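Local coordinates for protein ribonuclease H (PDB 3U3G) that probably cleaves the RNA strand of RNA/DNA hybrids, as a type 1 ribonuclease H, at residues Asn2-Tyr7 / Glu58-Phe63; Ile21-Thr26 / Leu53-Glu58; His105-Arg110 / Leu114-Ile119. One frame throughout, in Å; residues are numbered along the deposited sequence. Where two conformers were deposited one is given.

Contact 1 of 3, residues Asn2-Tyr7 / Glu58-Phe63; sequences NKIIIY and EDLQMF
Ile4 and Ile6 share one side-chain shape, which turns Ile4 to Leu60 and Phe63, and Ile6 to Leu60. In each isoleucine CG1 lies opposite the carbonyl carbon (chi1 -67° in Ile4). The chain then runs on extended, so CD1 is the far tip and CG2 a shorter branch. The first torsion of Leu60 is of the same kind, and it brings both methyls round to the strand. Ile6 and Leu60 meet tip to tip, with Ile6 CD1 3.7 Å from Leu60 CD1. Ile6 CD1 is 3.8 Å from Leu60 CD2, so it touches both branches. Ile4 and Leu60 slide past each other, and Ile4 CG2 comes to 4.1 Å from Leu60 CD2. The other branch of Ile4 goes to the ring. Ile4 CD1 stands 3.9 Å from the centroid of the Phe63 ring, only 8° off its normal. This is a CH-pi contact over the middle of one face. With an alanine in place of Leu60, Ile6 CD1 would probably lose its partner on the helix, and a gap would open beside Ile4 CG2. Ile4 and Ile6 alternate with Ile5 along strand 3-12 and face helix 45-60, which lies against the sheet in this RNase H fold. Ile4 also touches Ile25, and Ile6 touches Val23, Val72 and Val74. Phe63 lies against Met1 and Leu33. No hydrogen bond joins the two segments. Strand 3-12 and residues 58-63 are held together here by dispersion and by exclusion of water from mostly buried groups.

Contact 2 of 3, residues Ile21-Thr26 / Leu53-Glu58; sequences IGVVIT and LIRALE
Arg55 lies across Ile21 at about a right angle, and its carbon chain carries much of the contact. Arg55 CB is touched first, by Ile21 CD1 at 3.5 Å. CG points opposite the backbone N (chi1 169°), which keeps it beside the same methyl. Arg55 CG is 3.7 Å from Ile21 CD1 and 4.1 Å from Val23 CG2. The chain then bends at chi2 (63°). Beyond the bend NE forms a salt bridge with Asp59 OD1, one turn further along the helix. The aliphatic part thus serves the strand, while the charged end is answered within its own helix. Val23 works next to this pair and straddles Ala56. Val23 CG1 is 3.8 Å and Val23 CG2 4.1 Å from Ala56 CB. The small alanine lets the backbones come near: Val23 CA and Ala56 CA are 6.1 Å apart. The segment axes approach to 8.2 Å and run 40° from parallel. Helix 45-60 packs on one face of the sheet of the RNase H fold. Strand 17-26 lies between strands 32-41 and 3-12; Arg55 also touches Ser36 and Ala38 on the first, and Ala56 touches Thr8 on the second.

Contact 3 of 3, residues His105-Arg110 / Leu114-Ile119; sequences HIKMER and LVFVHI
Lys107 and Leu114 make the main apolar contact, through the aliphatic part of the lysine. The lysine CG is set opposite its backbone N (chi1 -178°), and the chain beyond it bends repeatedly around the leucine. Lys107 CG lies 3.7 Å from Leu114 CB. Lys107 CD is 4.0 Å from the same Leu114 CB. The still shorter approach of Lys107 CG to Leu114 CD2 is doubtful, since the leucine was modelled in two conformers. A second, lighter apolar touch comes from Phe116. Phe116 CE2 is 4.1 Å from Lys107 CD, and the lysine carbon meets the ring obliquely. The segments belong to the end of a beta-alpha-beta crossover of the RNase H fold. Strand 71-76 leads through helices 79-85 and 94-110 to the parallel neighbouring strand 115-118, at the edge of the sheet. Polar contacts lie at the turn between the helix and this strand. Lys107 NZ hydrogen-bonds Val111 O and, weakly, Pro112 O. The ammonium group thus binds carbonyls just past the C-terminal end of its helix, where the helix dipole would probably favour its positive charge. Leu114 packs on Val72 and Val74, while Phe116 reaches Val82 and Met85 of helix 79-85 and Leu53 of helix 45-60.

Overall arrangement
From the N terminus, strand 3-12 opens contact 1, which closes only at residues 58-63. Contact 2 is nested inside that loop: strand 17-26 opens it and residues 53-58 close it, on the same helix 45-60. The two contacts share Glu58, and their strands are sheet neighbours. Tyr7 N and Val24 O probably hydrogen-bond between them. Contact 3 follows in series, as a short loop from helix 94-110 to edge strand 115-118. It touches contact 2: Leu57 packs on Ile106, and Leu57 O takes a weak hydrogen bond from Arg110 NH1. Together the contacts tie helix 45-60 to the sheet and helix 94-110 to edge strand 115-118.

Contact 1 of 3, residues Asn2-Tyr7 / Glu58-Phe63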
loop_
_atom_site.group_PDB
_atom_site.type_symbol
_atom_site.label_atom_id
_atom_site.label_comp_id
_atom_site.label_asym_id
_atom_site.label_seq_id
_atom_site.Cartn_x
_atom_site.Cartn_y
_atom_site.Cartn_z
ATOM N N ASN A 2 -17.252 -7.415 -7.136
ATOM C CA ASN A 2 -17.064 -8.780 -6.621
ATOM C C ASN A 2 -15.653 -9.039 -6.108
ATOM O O ASN A 2 -15.373 -10.089 -5.537
ATOM C CB ASN A 2 -17.395 -9.824 -7.696
ATOM C CG ASN A 2 -18.764 -9.620 -8.306
ATOM O OD1 ASN A 2 -19.000 -10.001 -9.452
ATOM N ND2 ASN A 2 -19.709 -9.149 -7.498
ATOM N N LYS A 3 -14.735 -8.143 -6.431
ATOM C CA LYS A 3 -13.414 -8.183 -5.835
ATOM C C LYS A 3 -12.908 -6.775 -5.730
ATOM O O LYS A 3 -13.335 -5.894 -6.485
ATOM C CB LYS A 3 -12.450 -9.006 -6.693
ATOM C CG LYS A 3 -11.113 -9.297 -6.007
ATOM C CD LYS A 3 -10.118 -9.965 -6.951
ATOM C CE LYS A 3 -10.771 -11.077 -7.756
ATOM N NZ LYS A 3 -9.806 -12.172 -8.057
ATOM N N ILE A 4 -12.088 -6.544 -4.714
ATOM C CA ILE A 4 -11.415 -5.273 -4.536
ATOM C C ILE A 4 -9.922 -5.483 -4.753
ATOM O O ILE A 4 -9.312 -6.342 -4.113
ATOM C CB ILE A 4 -11.683 -4.697 -3.133
ATOM C CG1 ILE A 4 -13.162 -4.319 -2.993
ATOM C CG2 ILE A 4 -10.804 -3.473 -2.880
ATOM C CD1 ILE A 4 -13.562 -3.883 -1.563
ATOM N N ILE A 5 -9.379 -4.802 -5.755
ATOM C CA ILE A 5 -7.965 -4.908 -6.094
ATOM C C ILE A 5 -7.265 -3.611 -5.719
ATOM O O ILE A 5 -7.679 -2.522 -6.140
ATOM C CB ILE A 5 -7.760 -5.182 -7.610
ATOM C CG1 ILE A 5 -8.461 -6.484 -8.010
ATOM C CG2 ILE A 5 -6.262 -5.267 -7.936
ATOM C CD1 ILE A 5 -8.596 -6.658 -9.502
ATOM N N ILE A 6 -6.224 -3.724 -4.904
ATOM C CA ILE A 6 -5.506 -2.574 -4.375
ATOM C C ILE A 6 -4.088 -2.586 -4.933
ATOM O O ILE A 6 -3.476 -3.653 -5.024
ATOM C CB ILE A 6 -5.431 -2.641 -2.836
ATOM C CG1 ILE A 6 -6.832 -2.648 -2.214
ATOM C CG2 ILE A 6 -4.622 -1.472 -2.290
ATOM C CD1 ILE A 6 -6.848 -2.934 -0.721
ATOM N N TYR A 7 -3.612 -1.442 -5.420
ATOM C CA TYR A 7 -2.195 -1.253 -5.739
ATOM C C TYR A 7 -1.637 -0.231 -4.766
ATOM O O TYR A 7 -2.253 0.820 -4.546
ATOM C CB TYR A 7 -2.015 -0.681 -7.151
ATOM C CG TYR A 7 -2.660 -1.498 -8.245
ATOM C CD1 TYR A 7 -4.047 -1.535 -8.384
ATOM C CD2 TYR A 7 -1.895 -2.343 -9.042
ATOM C CE1 TYR A 7 -4.651 -2.279 -9.398
ATOM C CE2 TYR A 7 -2.490 -3.101 -10.046
ATOM C CZ TYR A 7 -3.861 -3.105 -10.180
ATOM O OH TYR A 7 -4.473 -3.913 -11.136
ATOM N N GLU A 58 -6.637 1.548 5.830
ATOM C CA GLU A 58 -7.545 2.574 6.323
ATOM C C GLU A 58 -8.627 2.899 5.295
ATOM O O GLU A 58 -9.819 2.971 5.627
ATOM C CB GLU A 58 -6.738 3.819 6.696
ATOM C CG GLU A 58 -7.532 5.092 6.927
ATOM C CD GLU A 58 -7.994 5.255 8.356
ATOM O OE1 GLU A 58 -8.033 4.230 9.084
ATOM O OE2 GLU A 58 -8.532 6.353 8.666
ATOM N N ASP A 59 -8.212 3.091 4.046
ATOM C CA ASP A 59 -9.157 3.378 2.965
ATOM C C ASP A 59 -10.222 2.297 2.929
ATOM O O ASP A 59 -11.400 2.580 2.725
ATOM C CB ASP A 59 -8.420 3.383 1.625
ATOM C CG ASP A 59 -7.489 4.581 1.462
ATOM O OD1 ASP A 59 -7.740 5.649 2.058
ATOM O OD2 ASP A 59 -6.632 4.508 0.560
ATOM N N LEU A 60 -9.796 1.047 3.088
ATOM C CA LEU A 60 -10.744 -0.059 3.021
ATOM C C LEU A 60 -11.938 0.114 3.960
ATOM O O LEU A 60 -13.036 -0.381 3.675
ATOM C CB LEU A 60 -10.040 -1.390 3.304
ATOM C CG LEU A 60 -9.237 -1.948 2.135
ATOM C CD1 LEU A 60 -8.557 -3.251 2.542
ATOM C CD2 LEU A 60 -10.176 -2.168 0.947
ATOM N N GLN A 61 -11.723 0.691 5.145
ATOM C CA GLN A 61 -12.822 0.860 6.087
ATOM C C GLN A 61 -13.973 1.670 5.511
ATOM O O GLN A 61 -15.115 1.536 5.939
ATOM C CB GLN A 61 -12.346 1.507 7.377
ATOM C CG GLN A 61 -11.226 0.752 8.066
ATOM C CD GLN A 61 -11.454 0.622 9.559
ATOM O OE1 GLN A 61 -12.125 -0.299 10.019
ATOM N NE2 GLN A 61 -11.011 1.623 10.308
ATOM N N MET A 62 -13.687 2.497 4.511
ATOM C CA MET A 62 -14.729 3.337 3.955
ATOM C C MET A 62 -15.756 2.591 3.104
ATOM O O MET A 62 -16.844 3.108 2.865
ATOM C CB MET A 62 -14.116 4.497 3.188
ATOM C CG MET A 62 -13.239 5.381 4.066
ATOM S SD MET A 62 -14.158 6.311 5.319
ATOM C CE MET A 62 -14.650 7.718 4.315
ATOM N N PHE A 63 -15.445 1.346 2.742
ATOM C CA PHE A 63 -16.408 0.488 2.046
ATOM C C PHE A 63 -17.502 0.017 2.978
ATOM O O PHE A 63 -18.529 -0.487 2.519
ATOM C CB PHE A 63 -15.702 -0.710 1.393
ATOM C CG PHE A 63 -14.933 -0.355 0.152
ATOM C CD1 PHE A 63 -15.596 -0.152 -1.053
ATOM C CD2 PHE A 63 -13.545 -0.294 0.171
ATOM C CE1 PHE A 63 -14.889 0.145 -2.212
ATOM C CE2 PHE A 63 -12.825 -0.046 -0.988
ATOM C CZ PHE A 63 -13.501 0.202 -2.186
#

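Contact 2 of 3, residues Ile21-Thr26 / Leu53-Glu58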
loop_
_atom_site.group_PDB
_atom_site.type_symbol
_atom_site.label_atom_id
_atom_site.label_comp_id
_atom_site.label_asym_id
_atom_site.label_seq_id
_atom_site.Cartn_x
_atom_site.Cartn_y
_atom_site.Cartn_z
ATOM N N ILE A 21 2.849 8.595 -0.540
ATOM C CA ILE A 21 2.207 7.290 -0.718
ATOM C C ILE A 21 1.169 7.374 -1.821
ATOM O O ILE A 21 0.623 8.456 -2.093
ATOM C CB ILE A 21 1.572 6.775 0.589
ATOM C CG1 ILE A 21 0.493 7.744 1.092
ATOM C CG2 ILE A 21 2.671 6.528 1.635
ATOM C CD1 ILE A 21 -0.219 7.267 2.315
ATOM N N GLY A 22 0.914 6.234 -2.457
ATOM C CA GLY A 22 -0.094 6.126 -3.513
ATOM C C GLY A 22 -0.849 4.825 -3.369
ATOM O O GLY A 22 -0.262 3.783 -3.084
ATOM N N VAL A 23 -2.170 4.910 -3.443
ATOM C CA VAL A 23 -3.044 3.749 -3.398
ATOM C C VAL A 23 -4.043 3.873 -4.544
ATOM O O VAL A 23 -4.678 4.926 -4.721
ATOM C CB VAL A 23 -3.832 3.693 -2.070
ATOM C CG1 VAL A 23 -4.734 2.465 -2.038
ATOM C CG2 VAL A 23 -2.881 3.738 -0.843
ATOM N N VAL A 24 -4.180 2.811 -5.331
ATOM C CA VAL A 24 -5.227 2.725 -6.342
ATOM C C VAL A 24 -6.097 1.530 -5.990
ATOM O O VAL A 24 -5.586 0.434 -5.695
ATOM C CB VAL A 24 -4.634 2.496 -7.758
ATOM C CG1 VAL A 24 -5.745 2.373 -8.791
ATOM C CG2 VAL A 24 -3.648 3.605 -8.118
ATOM N N ILE A 25 -7.404 1.724 -5.997
ATOM C CA ILE A 25 -8.336 0.640 -5.723
ATOM C C ILE A 25 -9.293 0.489 -6.881
ATOM O O ILE A 25 -9.865 1.485 -7.353
ATOM C CB ILE A 25 -9.146 0.883 -4.434
ATOM C CG1 ILE A 25 -8.202 1.311 -3.301
ATOM C CG2 ILE A 25 -9.966 -0.363 -4.073
ATOM C CD1 ILE A 25 -8.874 1.420 -1.935
ATOM N N THR A 26 -9.375 -0.726 -7.416
ATOM C CA THR A 26 -10.289 -1.021 -8.526
ATOM C C THR A 26 -11.234 -2.152 -8.169
ATOM O O THR A 26 -10.979 -2.940 -7.252
ATOM C CB THR A 26 -9.550 -1.369 -9.851
ATOM O OG1 THR A 26 -9.117 -2.739 -9.826
ATOM C CG2 THR A 26 -8.355 -0.441 -10.084
ATOM N N LEU A 53 0.709 0.859 2.544
ATOM C CA LEU A 53 -0.141 -0.269 2.928
ATOM C C LEU A 53 -1.076 0.089 4.095
ATOM O O LEU A 53 -2.252 -0.287 4.084
ATOM C CB LEU A 53 0.703 -1.496 3.295
ATOM C CG LEU A 53 1.464 -2.192 2.175
ATOM C CD1 LEU A 53 2.534 -3.103 2.770
ATOM C CD2 LEU A 53 0.481 -2.993 1.339
ATOM N N ILE A 54 -0.530 0.734 5.126
ATOM C CA ILE A 54 -1.356 1.160 6.253
ATOM C C ILE A 54 -2.506 2.072 5.786
ATOM O O ILE A 54 -3.652 1.887 6.179
ATOM C CB ILE A 54 -0.492 1.826 7.327
ATOM C CG1 ILE A 54 0.442 0.774 7.935
ATOM C CG2 ILE A 54 -1.362 2.468 8.396
ATOM C CD1 ILE A 54 1.509 1.352 8.829
ATOM N N ARG A 55 -2.204 2.980 4.868
ATOM C CA ARG A 55 -3.215 3.859 4.304
ATOM C C ARG A 55 -4.237 3.103 3.469
ATOM O O ARG A 55 -5.434 3.334 3.613
ATOM C CB ARG A 55 -2.571 4.972 3.480
ATOM C CG ARG A 55 -3.546 5.792 2.634
ATOM C CD ARG A 55 -4.593 6.571 3.458
ATOM N NE ARG A 55 -5.443 7.415 2.595
ATOM C CZ ARG A 55 -5.123 8.648 2.224
ATOM N NH1 ARG A 55 -5.884 9.294 1.346
ATOM N NH2 ARG A 55 -4.054 9.241 2.742
ATOM N N ALA A 56 -3.790 2.123 2.682
ATOM C CA ALA A 56 -4.760 1.294 1.954
ATOM C C ALA A 56 -5.716 0.554 2.881
ATOM O O ALA A 56 -6.920 0.487 2.622
ATOM C CB ALA A 56 -4.054 0.319 1.016
ATOM N N LEU A 57 -5.182 0.013 3.980
ATOM C CA LEU A 57 -6.024 -0.656 4.973
ATOM C C LEU A 57 -7.020 0.283 5.661
ATOM O O LEU A 57 -8.149 -0.128 5.956
ATOM C CB LEU A 57 -5.155 -1.378 6.006
ATOM C CG LEU A 57 -4.379 -2.542 5.389
ATOM C CD1 LEU A 57 -3.313 -2.997 6.382
ATOM C CD2 LEU A 57 -5.309 -3.723 5.067
ATOM N N GLU A 58 -6.637 1.548 5.830
ATOM C CA GLU A 58 -7.545 2.574 6.323
ATOM C C GLU A 58 -8.627 2.899 5.295
ATOM O O GLU A 58 -9.819 2.971 5.627
ATOM C CB GLU A 58 -6.738 3.819 6.696
ATOM C CG GLU A 58 -7.532 5.092 6.927
ATOM C CD GLU A 58 -7.994 5.255 8.356
ATOM O OE1 GLU A 58 -8.033 4.230 9.084
ATOM O OE2 GLU A 58 -8.532 6.353 8.666
#

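Contact 3 of 3, residues His105-Arg110 / Leu114-Ile119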
loop_
_atom_site.group_PDB
_atom_site.type_symbol
_atom_site.label_atom_id
_atom_site.label_comp_id
_atom_site.label_asym_id
_atom_site.label_seq_id
_atom_site.Cartn_x
_atom_site.Cartn_y
_atom_site.Cartn_z
ATOM N N HIS A 105 -1.568 -7.074 12.311
ATOM C CA HIS A 105 -2.720 -7.102 13.188
ATOM C C HIS A 105 -3.946 -6.461 12.526
ATOM O O HIS A 105 -5.062 -6.994 12.586
ATOM C CB HIS A 105 -2.390 -6.412 14.509
ATOM C CG HIS A 105 -3.497 -6.486 15.513
ATOM N ND1 HIS A 105 -3.650 -7.544 16.383
ATOM C CD2 HIS A 105 -4.604 -5.725 15.649
ATOM C CE1 HIS A 105 -4.765 -7.380 17.073
ATOM N NE2 HIS A 105 -5.405 -6.335 16.583
ATOM N N ILE A 106 -3.747 -5.332 11.863
ATOM C CA ILE A 106 -4.843 -4.683 11.159
ATOM C C ILE A 106 -5.426 -5.592 10.087
ATOM O O ILE A 106 -6.638 -5.674 9.939
ATOM C CB ILE A 106 -4.368 -3.374 10.525
ATOM C CG1 ILE A 106 -4.030 -2.351 11.613
ATOM C CG2 ILE A 106 -5.452 -2.793 9.607
ATOM C CD1 ILE A 106 -3.281 -1.136 11.091
ATOM N N LYS A 107 -4.563 -6.213 9.288
ATOM C CA LYS A 107 -5.054 -7.064 8.216
ATOM C C LYS A 107 -5.856 -8.241 8.757
ATOM O O LYS A 107 -6.965 -8.511 8.292
ATOM C CB LYS A 107 -3.903 -7.555 7.336
ATOM C CG LYS A 107 -4.360 -8.412 6.176
ATOM C CD LYS A 107 -3.336 -9.494 5.869
ATOM C CE LYS A 107 -3.849 -10.849 6.315
ATOM N NZ LYS A 107 -5.329 -10.901 6.208
ATOM N N MET A 108 -5.358 -8.870 9.814
ATOM C CA MET A 108 -6.110 -9.940 10.468
ATOM C C MET A 108 -7.467 -9.486 10.996
ATOM O O MET A 108 -8.450 -10.220 10.932
ATOM C CB MET A 108 -5.285 -10.584 11.585
ATOM C CG MET A 108 -6.004 -11.703 12.311
ATOM S SD MET A 108 -6.002 -13.258 11.392
ATOM C CE MET A 108 -4.296 -13.776 11.603
ATOM N N GLU A 109 -7.531 -8.303 11.539
ATOM C CA GLU A 109 -8.743 -7.792 12.131
ATOM C C GLU A 109 -9.740 -7.365 11.077
ATOM O O GLU A 109 -10.866 -7.642 11.223
ATOM C CB GLU A 109 -8.395 -6.623 13.058
ATOM C CG GLU A 109 -9.575 -5.754 13.480
ATOM C CD GLU A 109 -9.190 -4.752 14.486
ATOM O OE1 GLU A 109 -8.799 -3.652 14.110
ATOM O OE2 GLU A 109 -9.193 -5.152 15.644
ATOM N N ARG A 110 -9.312 -6.630 10.065
ATOM C CA ARG A 110 -10.235 -6.015 9.093
ATOM C C ARG A 110 -10.497 -6.891 7.869
ATOM O O ARG A 110 -11.527 -6.815 7.283
ATOM C CB ARG A 110 -9.682 -4.684 8.573
ATOM C CG ARG A 110 -9.611 -3.595 9.581
ATOM C CD ARG A 110 -9.236 -2.232 8.953
ATOM N NE ARG A 110 -8.827 -1.446 10.039
ATOM C CZ ARG A 110 -8.017 -0.427 9.980
ATOM N NH1 ARG A 110 -7.560 0.006 8.836
ATOM N NH2 ARG A 110 -7.617 0.142 11.091
ATOM N N LEU A 114 -7.329 -11.135 2.950
ATOM C CA LEU A 114 -6.470 -10.354 2.061
ATOM C C LEU A 114 -5.344 -11.215 1.518
ATOM O O LEU A 114 -4.665 -11.897 2.294
ATOM C CB LEU A 114 -5.863 -9.179 2.832
ATOM C CG LEU A 114 -4.923 -8.260 2.052
ATOM C CD1 LEU A 114 -5.706 -7.565 0.946
ATOM C CD2 LEU A 114 -4.278 -7.254 2.981
ATOM N N VAL A 115 -5.075 -11.108 0.221
ATOM C CA VAL A 115 -3.895 -11.730 -0.374
ATOM C C VAL A 115 -2.984 -10.704 -1.013
ATOM O O VAL A 115 -3.426 -9.615 -1.373
ATOM C CB VAL A 115 -4.229 -12.822 -1.385
ATOM C CG1 VAL A 115 -4.982 -13.952 -0.713
ATOM C CG2 VAL A 115 -5.017 -12.263 -2.535
ATOM N N PHE A 116 -1.695 -11.002 -1.018
ATOM C CA PHE A 116 -0.680 -10.150 -1.629
ATOM C C PHE A 116 -0.168 -10.773 -2.925
ATOM O O PHE A 116 0.016 -12.000 -3.013
ATOM C CB PHE A 116 0.498 -9.963 -0.669
ATOM C CG PHE A 116 0.154 -9.181 0.568
ATOM C CD1 PHE A 116 0.379 -7.813 0.612
ATOM C CD2 PHE A 116 -0.264 -9.823 1.721
ATOM C CE1 PHE A 116 0.053 -7.082 1.742
ATOM C CE2 PHE A 116 -0.617 -9.085 2.852
ATOM C CZ PHE A 116 -0.456 -7.717 2.847
ATOM N N VAL A 117 0.085 -9.931 -3.921
ATOM C CA VAL A 117 0.550 -10.380 -5.223
ATOM C C VAL A 117 1.677 -9.484 -5.711
ATOM O O VAL A 117 1.544 -8.259 -5.713
ATOM C CB VAL A 117 -0.587 -10.337 -6.264
ATOM C CG1 VAL A 117 -0.063 -10.642 -7.658
ATOM C CG2 VAL A 117 -1.682 -11.327 -5.893
ATOM N N HIS A 118 2.794 -10.089 -6.094
ATOM C CA HIS A 118 3.922 -9.353 -6.656
ATOM C C HIS A 118 3.697 -9.131 -8.149
ATOM O O HIS A 118 3.404 -10.075 -8.874
ATOM C CB HIS A 118 5.231 -10.117 -6.420
ATOM C CG HIS A 118 6.366 -9.670 -7.285
ATOM N ND1 HIS A 118 6.803 -8.365 -7.339
ATOM C CD2 HIS A 118 7.262 -10.392 -7.998
ATOM C CE1 HIS A 118 7.811 -8.280 -8.192
ATOM N NE2 HIS A 118 8.148 -9.504 -8.552
ATOM N N ILE A 119 3.651 -7.869 -8.563
ATOM C CA ILE A 119 3.510 -7.512 -9.977
ATOM C C ILE A 119 4.779 -6.791 -10.461
ATOM O O ILE A 119 5.496 -6.190 -9.670
ATOM C CB ILE A 119 2.269 -6.598 -10.186
ATOM C CG1 ILE A 119 2.379 -5.337 -9.312
ATOM C CG2 ILE A 119 1.007 -7.370 -9.847
ATOM C CD1 ILE A 119 1.332 -4.260 -9.634
#